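Local coordinates for flagellar biosynthesis protein FlhA (Bacillus subtilis, PDB 3MIX) that takes part in the export of flagellum proteins by type III secretion, this chain being its cytosolic domain, at residues H177-E180 / K181-H185; I199-L202 / K203-Y206; F276-E279 / N280-L283. One frame throughout, in Å; residues are numbered along the deposited sequence.

Interaction 1. Residues H177-E180 / K181-H185; sequences HITE and KIKQH
I178 and I182, one helical turn apart, lie side by side and point the same way, with I178 CG2 3.6 Å from I182 CD1. These branched apolar side chains suit the buried side of helix 170-189, where they pack on I76 and L80 of helix 69-84. Four successive i to i+4 backbone bonds hold the turn; the straightest runs from I182 N to I178 O, 2.9 Å at 162°. On the flank facing strand 111-117, the methylene CD of K181 rests 3.7 Å from H177 NE2. Its chi2 of 72° turns CD back beside the imidazole, and bends at chi3 and chi4 direct NZ to V113 O; H177 ND1 bonds to the hydroxyl of Y104. The outer flank is ionic. E180 and K183 run alongside each other in a long salt bridge, E180 OE2 to K183 NZ 3.7 Å, and water 1 accepts from that NZ at 2.9 Å while donating weakly to E180 OE1. A methionine in place of K183 would probably leave the E180 carboxylate without its charged mate and water 1 without its stronger partner. Long and partly water-mediated, this pair probably pulls modestly, while the isoleucines are buried against helix 69-84.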
loop_
_atom_site.group_PDB
_atom_site.type_symbol
_atom_site.label_atom_id
_atom_site.label_comp_id
_atom_site.label_asym_id
_atom_site.label_seq_id
_atom_site.Cartn_x
_atom_site.Cartn_y
_atom_site.Cartn_z
ATOM N N HIS A 177 1.378 11.192 -10.153
ATOM C CA HIS A 177 0.877 11.567 -8.827
ATOM C C HIS A 177 -0.285 10.677 -8.308
ATOM O O HIS A 177 -0.292 10.253 -7.139
ATOM C CB HIS A 177 0.494 13.039 -8.789
ATOM C CG HIS A 177 0.429 13.596 -7.407
ATOM N ND1 HIS A 177 -0.205 14.779 -7.112
ATOM C CD2 HIS A 177 0.887 13.109 -6.229
ATOM C CE1 HIS A 177 -0.113 15.012 -5.815
ATOM N NE2 HIS A 177 0.534 14.008 -5.254
ATOM N N ILE A 178 -1.245 10.378 -9.178
ATOM C CA ILE A 178 -2.351 9.499 -8.825
ATOM C C ILE A 178 -1.845 8.088 -8.562
ATOM O O ILE A 178 -2.201 7.497 -7.535
ATOM C CB ILE A 178 -3.450 9.489 -9.902
ATOM C CG1 ILE A 178 -4.195 10.827 -9.906
ATOM C CG2 ILE A 178 -4.441 8.332 -9.671
ATOM C CD1 ILE A 178 -4.983 11.062 -11.178
ATOM N N THR A 179 -1.015 7.561 -9.469
ATOM C CA THR A 179 -0.485 6.207 -9.322
ATOM C C THR A 179 0.369 5.997 -8.074
ATOM O O THR A 179 0.245 4.976 -7.395
ATOM C CB THR A 179 0.134 5.538 -10.650
ATOM O OG1 THR A 179 1.488 5.101 -10.439
ATOM C CG2 THR A 179 0.078 6.400 -11.813
ATOM N N GLU A 180 1.216 6.967 -7.771
ATOM C CA GLU A 180 2.012 6.936 -6.549
ATOM C C GLU A 180 1.135 7.010 -5.309
ATOM O O GLU A 180 1.426 6.363 -4.314
ATOM C CB GLU A 180 3.045 8.067 -6.522
ATOM C CG GLU A 180 4.163 7.959 -7.579
ATOM C CD GLU A 180 4.925 6.630 -7.560
ATOM O OE1 GLU A 180 5.322 6.168 -6.466
ATOM O OE2 GLU A 180 5.155 6.062 -8.661
ATOM N N LYS A 181 0.070 7.800 -5.356
ATOM C CA LYS A 181 -0.814 7.906 -4.185
ATOM C C LYS A 181 -1.640 6.671 -3.965
ATOM O O LYS A 181 -1.843 6.267 -2.831
ATOM C CB LYS A 181 -1.703 9.150 -4.219
ATOM C CG LYS A 181 -1.297 10.164 -3.157
ATOM C CD LYS A 181 -0.002 10.843 -3.476
ATOM C CE LYS A 181 0.929 10.897 -2.257
ATOM N NZ LYS A 181 0.240 11.282 -0.982
ATOM N N ILE A 182 -2.101 6.065 -5.048
ATOM C CA ILE A 182 -2.821 4.802 -4.960
ATOM C C ILE A 182 -1.914 3.711 -4.396
ATOM O O ILE A 182 -2.357 2.881 -3.584
ATOM C CB ILE A 182 -3.440 4.413 -6.316
ATOM C CG1 ILE A 182 -4.588 5.385 -6.640
ATOM C CG2 ILE A 182 -3.983 3.007 -6.278
ATOM C CD1 ILE A 182 -5.167 5.219 -8.031
ATOM N N LYS A 183 -0.644 3.737 -4.805
ATOM C CA LYS A 183 0.343 2.771 -4.314
ATOM C C LYS A 183 0.551 2.934 -2.814
ATOM O O LYS A 183 0.612 1.949 -2.097
ATOM C CB LYS A 183 1.673 2.900 -5.066
ATOM C CG LYS A 183 1.649 2.200 -6.425
ATOM C CD LYS A 183 2.821 2.606 -7.292
ATOM C CE LYS A 183 4.131 2.145 -6.695
ATOM N NZ LYS A 183 5.287 2.525 -7.566
ATOM N N GLN A 184 0.598 4.177 -2.348
ATOM C CA GLN A 184 0.795 4.432 -0.934
ATOM C C GLN A 184 -0.421 3.975 -0.109
ATOM O O GLN A 184 -0.287 3.699 1.087
ATOM C CB GLN A 184 1.084 5.922 -0.705
ATOM C CG GLN A 184 1.328 6.331 0.762
ATOM C CD GLN A 184 1.500 7.842 0.968
ATOM O OE1 GLN A 184 1.364 8.346 2.092
ATOM N NE2 GLN A 184 1.793 8.572 -0.116
ATOM N N HIS A 185 -1.601 3.922 -0.748
ATOM C CA HIS A 185 -2.845 3.626 -0.049
ATOM C C HIS A 185 -3.535 2.352 -0.540
ATOM O O HIS A 185 -4.692 2.121 -0.196
ATOM C CB HIS A 185 -3.804 4.835 -0.134
ATOM C CG HIS A 185 -3.291 6.056 0.573
ATOM N ND1 HIS A 185 -3.420 6.239 1.934
ATOM C CD2 HIS A 185 -2.606 7.138 0.114
ATOM C CE1 HIS A 185 -2.850 7.380 2.282
ATOM N NE2 HIS A 185 -2.352 7.945 1.196
HETATM O O HOH W 1 6.621 3.330 -5.179
#

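Interaction 2. Residues I199-L202 / K203-Y206; sequences IDHL and KESY
L202 and Y206 make apolar contact near the C-terminal end of helix 192-205: methyl CD1 of L202 approaches the tyrosine ring obliquely, 3.6 Å from Y206 CD1. CG of L202 is anti to the backbone N (chi1 -177°), and chi2 57° then turns CD1 to the ring. Both side chains touch V241 of helix 240-250, a place suited to a branched aliphatic and a broad ring. Among the backbone bonds, L202 O is gripped twice. Y206 N lies nearly straight out from the carbonyl at 2.7 Å, whereas S205 N, at 3.2 Å, sits above the carbonyl plane. Two polar side-chain pairs, suited to the exposed outer side, are bridged by water. Water 2 donates to D200 OD1 at 2.6 Å and accepts from K203 NZ at 2.8 Å, spanning the 4.2 Å from OD1 to NZ, too wide for a salt bridge. Water 3 lies in the plane of the H201 ring at its edge, 2.8 Å from H201 ND1, and donates to E204 OE2. Water probably softens the attraction between D200 and K203, while two bonds to L202 O probably steady the backbone where the chain passes to Y206, N-cap of the next helix.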
loop_
_atom_site.group_PDB
_atom_site.type_symbol
_atom_site.label_atom_id
_atom_site.label_comp_id
_atom_site.label_asym_id
_atom_site.label_seq_id
_atom_site.Cartn_x
_atom_site.Cartn_y
_atom_site.Cartn_z
ATOM N N ILE A 199 -10.930 -13.915 -5.574
ATOM C CA ILE A 199 -11.312 -15.251 -5.166
ATOM C C ILE A 199 -12.086 -15.926 -6.279
ATOM O O ILE A 199 -11.801 -17.075 -6.602
ATOM C CB ILE A 199 -12.182 -15.231 -3.875
ATOM C CG1 ILE A 199 -11.375 -14.737 -2.662
ATOM C CG2 ILE A 199 -12.860 -16.617 -3.611
ATOM C CD1 ILE A 199 -12.265 -14.589 -1.419
ATOM N N ASP A 200 -13.050 -15.216 -6.871
ATOM C CA ASP A 200 -13.855 -15.781 -7.961
ATOM C C ASP A 200 -12.978 -16.099 -9.173
ATOM O O ASP A 200 -13.162 -17.122 -9.804
ATOM C CB ASP A 200 -14.999 -14.846 -8.393
ATOM C CG ASP A 200 -16.087 -14.684 -7.329
ATOM O OD1 ASP A 200 -16.189 -15.492 -6.383
ATOM O OD2 ASP A 200 -16.863 -13.713 -7.445
ATOM N N HIS A 201 -12.032 -15.217 -9.482
ATOM C CA HIS A 201 -11.056 -15.419 -10.560
ATOM C C HIS A 201 -10.202 -16.666 -10.278
ATOM O O HIS A 201 -10.009 -17.501 -11.157
ATOM C CB HIS A 201 -10.184 -14.155 -10.694
ATOM C CG HIS A 201 -9.231 -14.175 -11.849
ATOM N ND1 HIS A 201 -9.648 -14.231 -13.166
ATOM C CD2 HIS A 201 -7.875 -14.121 -11.885
ATOM C CE1 HIS A 201 -8.592 -14.223 -13.962
ATOM N NE2 HIS A 201 -7.504 -14.153 -13.210
ATOM N N LEU A 202 -9.753 -16.809 -9.033
ATOM C CA LEU A 202 -8.968 -17.968 -8.614
ATOM C C LEU A 202 -9.786 -19.245 -8.707
ATOM O O LEU A 202 -9.281 -20.318 -9.066
ATOM C CB LEU A 202 -8.416 -17.772 -7.196
ATOM C CG LEU A 202 -7.517 -18.883 -6.659
ATOM C CD1 LEU A 202 -6.313 -19.120 -7.574
ATOM C CD2 LEU A 202 -7.048 -18.535 -5.230
ATOM N N LYS A 203 -11.066 -19.104 -8.421
ATOM C CA LYS A 203 -11.986 -20.234 -8.395
ATOM C C LYS A 203 -12.135 -20.883 -9.778
ATOM O O LYS A 203 -12.323 -22.089 -9.870
ATOM C CB LYS A 203 -13.350 -19.761 -7.876
ATOM C CG LYS A 203 -14.206 -20.831 -7.243
ATOM C CD LYS A 203 -15.588 -20.274 -6.878
ATOM C CE LYS A 203 -15.580 -19.628 -5.500
ATOM N NZ LYS A 203 -16.973 -19.416 -4.973
ATOM N N GLU A 204 -12.024 -20.089 -10.843
ATOM C CA GLU A 204 -12.138 -20.613 -12.228
ATOM C C GLU A 204 -11.105 -21.694 -12.545
ATOM O O GLU A 204 -11.406 -22.642 -13.254
ATOM C CB GLU A 204 -12.058 -19.475 -13.270
ATOM C CG GLU A 204 -13.240 -18.486 -13.208
ATOM C CD GLU A 204 -13.065 -17.257 -14.116
ATOM O OE1 GLU A 204 -12.279 -17.317 -15.101
ATOM O OE2 GLU A 204 -13.720 -16.222 -13.835
ATOM N N SER A 205 -9.896 -21.555 -12.002
ATOM C CA SER A 205 -8.817 -22.505 -12.266
ATOM C C SER A 205 -8.495 -23.385 -11.056
ATOM O O SER A 205 -8.036 -24.545 -11.211
ATOM C CB SER A 205 -7.573 -21.788 -12.857
ATOM O OG SER A 205 -7.547 -20.364 -12.533
ATOM N N TYR A 206 -8.784 -22.867 -9.855
ATOM C CA TYR A 206 -8.504 -23.577 -8.607
ATOM C C TYR A 206 -9.705 -23.705 -7.633
ATOM O O TYR A 206 -9.616 -23.291 -6.469
ATOM C CB TYR A 206 -7.316 -22.921 -7.898
ATOM C CG TYR A 206 -6.006 -22.917 -8.699
ATOM C CD1 TYR A 206 -5.764 -21.959 -9.692
ATOM C CD2 TYR A 206 -5.011 -23.875 -8.446
ATOM C CE1 TYR A 206 -4.566 -21.956 -10.401
ATOM C CE2 TYR A 206 -3.829 -23.883 -9.139
ATOM C CZ TYR A 206 -3.600 -22.932 -10.118
ATOM O OH TYR A 206 -2.405 -22.941 -10.807
HETATM O O HOH W 2 -17.754 -17.544 -6.860
HETATM O O HOH W 3 -12.418 -13.941 -13.751
#

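Interaction 3. Residues F276-E279 / N280-L283; sequences FAKE and NEVL
E281 O and K278 N meet through water 4, which donates to E281 O at 2.8 Å and accepts from K278 N at 3.1 Å. The water thus joins the two arms of the loop behind a tight bend, where the direct backbone link is slighter: E281 N donates to K278 O in a weak bond of 3.4 Å, although the angle at the hydrogen, 162°, is fairly straight. Beside it, the side chains of K278 and E281 run alongside one another, with K278 CB 4.0 Å from E281 CB. Their charged ends do not meet, since K278 NZ and E281 OE2 remain 4.7 Å apart, so any attraction between them is probably modest. At the bend itself, E279 and N280 also point the same way. E279 CG comes 3.3 Å from N280 OD1, and the carboxylate and amide planes stand 85° apart. N280 has positive phi, a conformation that asparagine tolerates better than most residues with a side chain. Further along, L283 turns back toward the incoming arm. Its chi1 of -178° sets CG anti to the backbone N, and the two methyls divide their contacts: CD1 packs against the F276 carbonyl, while CD2 lies 4.2 Å from A277 CB. The small alanine probably lets the leucine, whose apolar branches suit a buried place, lie close, whereas charged and amide side chains suit the exposed bend. K278 to E281 form a type II beta turn within the loop that reverses the chain between helix 269-276 and strand 283-288, the central strand of a three-stranded parallel sheet.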
loop_
_atom_site.group_PDB
_atom_site.type_symbol
_atom_site.label_atom_id
_atom_site.label_comp_id
_atom_site.label_asym_id
_atom_site.label_seq_id
_atom_site.Cartn_x
_atom_site.Cartn_y
_atom_site.Cartn_z
ATOM N N PHE A 276 13.676 -6.908 -3.861
ATOM C CA PHE A 276 14.691 -6.135 -3.171
ATOM C C PHE A 276 16.137 -6.425 -3.599
ATOM O O PHE A 276 16.972 -5.534 -3.576
ATOM C CB PHE A 276 14.547 -6.323 -1.665
ATOM C CG PHE A 276 13.313 -5.695 -1.098
ATOM C CD1 PHE A 276 13.200 -4.309 -1.003
ATOM C CD2 PHE A 276 12.251 -6.490 -0.664
ATOM C CE1 PHE A 276 12.039 -3.722 -0.479
ATOM C CE2 PHE A 276 11.094 -5.911 -0.131
ATOM C CZ PHE A 276 10.995 -4.529 -0.037
ATOM N N ALA A 277 16.421 -7.667 -3.971
ATOM C CA ALA A 277 17.771 -8.106 -4.289
ATOM C C ALA A 277 18.038 -8.050 -5.788
ATOM O O ALA A 277 17.136 -8.296 -6.597
ATOM C CB ALA A 277 18.005 -9.518 -3.767
ATOM N N LYS A 278 19.280 -7.717 -6.143
ATOM C CA LYS A 278 19.729 -7.700 -7.532
ATOM C C LYS A 278 20.464 -8.994 -7.836
ATOM O O LYS A 278 21.022 -9.632 -6.934
ATOM C CB LYS A 278 20.657 -6.511 -7.787
ATOM C CG LYS A 278 19.971 -5.158 -7.848
ATOM C CD LYS A 278 19.521 -4.816 -9.263
ATOM C CE LYS A 278 19.286 -3.318 -9.421
ATOM N NZ LYS A 278 20.569 -2.553 -9.408
ATOM N N GLU A 279 20.474 -9.377 -9.109
ATOM C CA GLU A 279 21.096 -10.632 -9.532
ATOM C C GLU A 279 22.604 -10.670 -9.253
ATOM O O GLU A 279 23.337 -9.751 -9.628
ATOM C CB GLU A 279 20.806 -10.900 -11.015
ATOM C CG GLU A 279 21.089 -12.338 -11.476
ATOM C CD GLU A 279 20.195 -13.381 -10.810
ATOM O OE1 GLU A 279 19.191 -12.999 -10.170
ATOM O OE2 GLU A 279 20.498 -14.586 -10.927
ATOM N N ASN A 280 23.040 -11.731 -8.570
ATOM C CA ASN A 280 24.454 -11.989 -8.250
ATOM C C ASN A 280 25.179 -10.853 -7.520
ATOM O O ASN A 280 26.413 -10.860 -7.400
ATOM C CB ASN A 280 25.231 -12.425 -9.506
ATOM C CG ASN A 280 24.673 -13.698 -10.129
ATOM O OD1 ASN A 280 24.097 -13.665 -11.218
ATOM N ND2 ASN A 280 24.831 -14.824 -9.432
ATOM N N GLU A 281 24.407 -9.881 -7.047
ATOM C CA GLU A 281 24.943 -8.738 -6.318
ATOM C C GLU A 281 24.594 -8.855 -4.837
ATOM O O GLU A 281 23.493 -9.282 -4.484
ATOM C CB GLU A 281 24.400 -7.432 -6.906
ATOM C CG GLU A 281 24.649 -6.195 -6.054
ATOM C CD GLU A 281 24.170 -4.919 -6.716
ATOM O OE1 GLU A 281 24.564 -4.665 -7.876
ATOM O OE2 GLU A 281 23.409 -4.166 -6.073
ATOM N N VAL A 282 25.539 -8.478 -3.981
ATOM C CA VAL A 282 25.318 -8.453 -2.539
ATOM C C VAL A 282 24.344 -7.339 -2.166
ATOM O O VAL A 282 24.489 -6.188 -2.606
ATOM C CB VAL A 282 26.652 -8.339 -1.732
ATOM C CG1 VAL A 282 27.555 -7.220 -2.273
ATOM C CG2 VAL A 282 26.384 -8.170 -0.229
ATOM N N LEU A 283 23.347 -7.707 -1.368
ATOM C CA LEU A 283 22.318 -6.791 -0.910
ATOM C C LEU A 283 22.745 -6.074 0.371
ATOM O O LEU A 283 23.128 -6.715 1.354
ATOM C CB LEU A 283 21.018 -7.565 -0.691
ATOM C CG LEU A 283 19.759 -6.822 -0.248
ATOM C CD1 LEU A 283 19.322 -5.799 -1.287
ATOM C CD2 LEU A 283 18.665 -7.836 0.024
HETATM O O HOH W 4 21.609 -7.309 -4.069
#

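How the interactions relate
The three contacts follow in series along the cytosolic domain of FlhA, and none touches another. Interactions 1 and 2 lie on consecutive helices, 170-189 and 192-205, yet their centres are 28 Å apart and their nearest atoms about 18 Å. Interaction 1 lies nearest the centre of the chain, its own centre 8 Å away; the centres of interactions 2 and 3 are each 24 Å from it. Although interaction 3 comes much later in sequence, it approaches interaction 1 to about 12 Å between nearest atoms. Interactions 2 and 3 are the most widely separated, with centres 34 Å apart. Water-bridged polar groups recur in all three, at two helices and a turn.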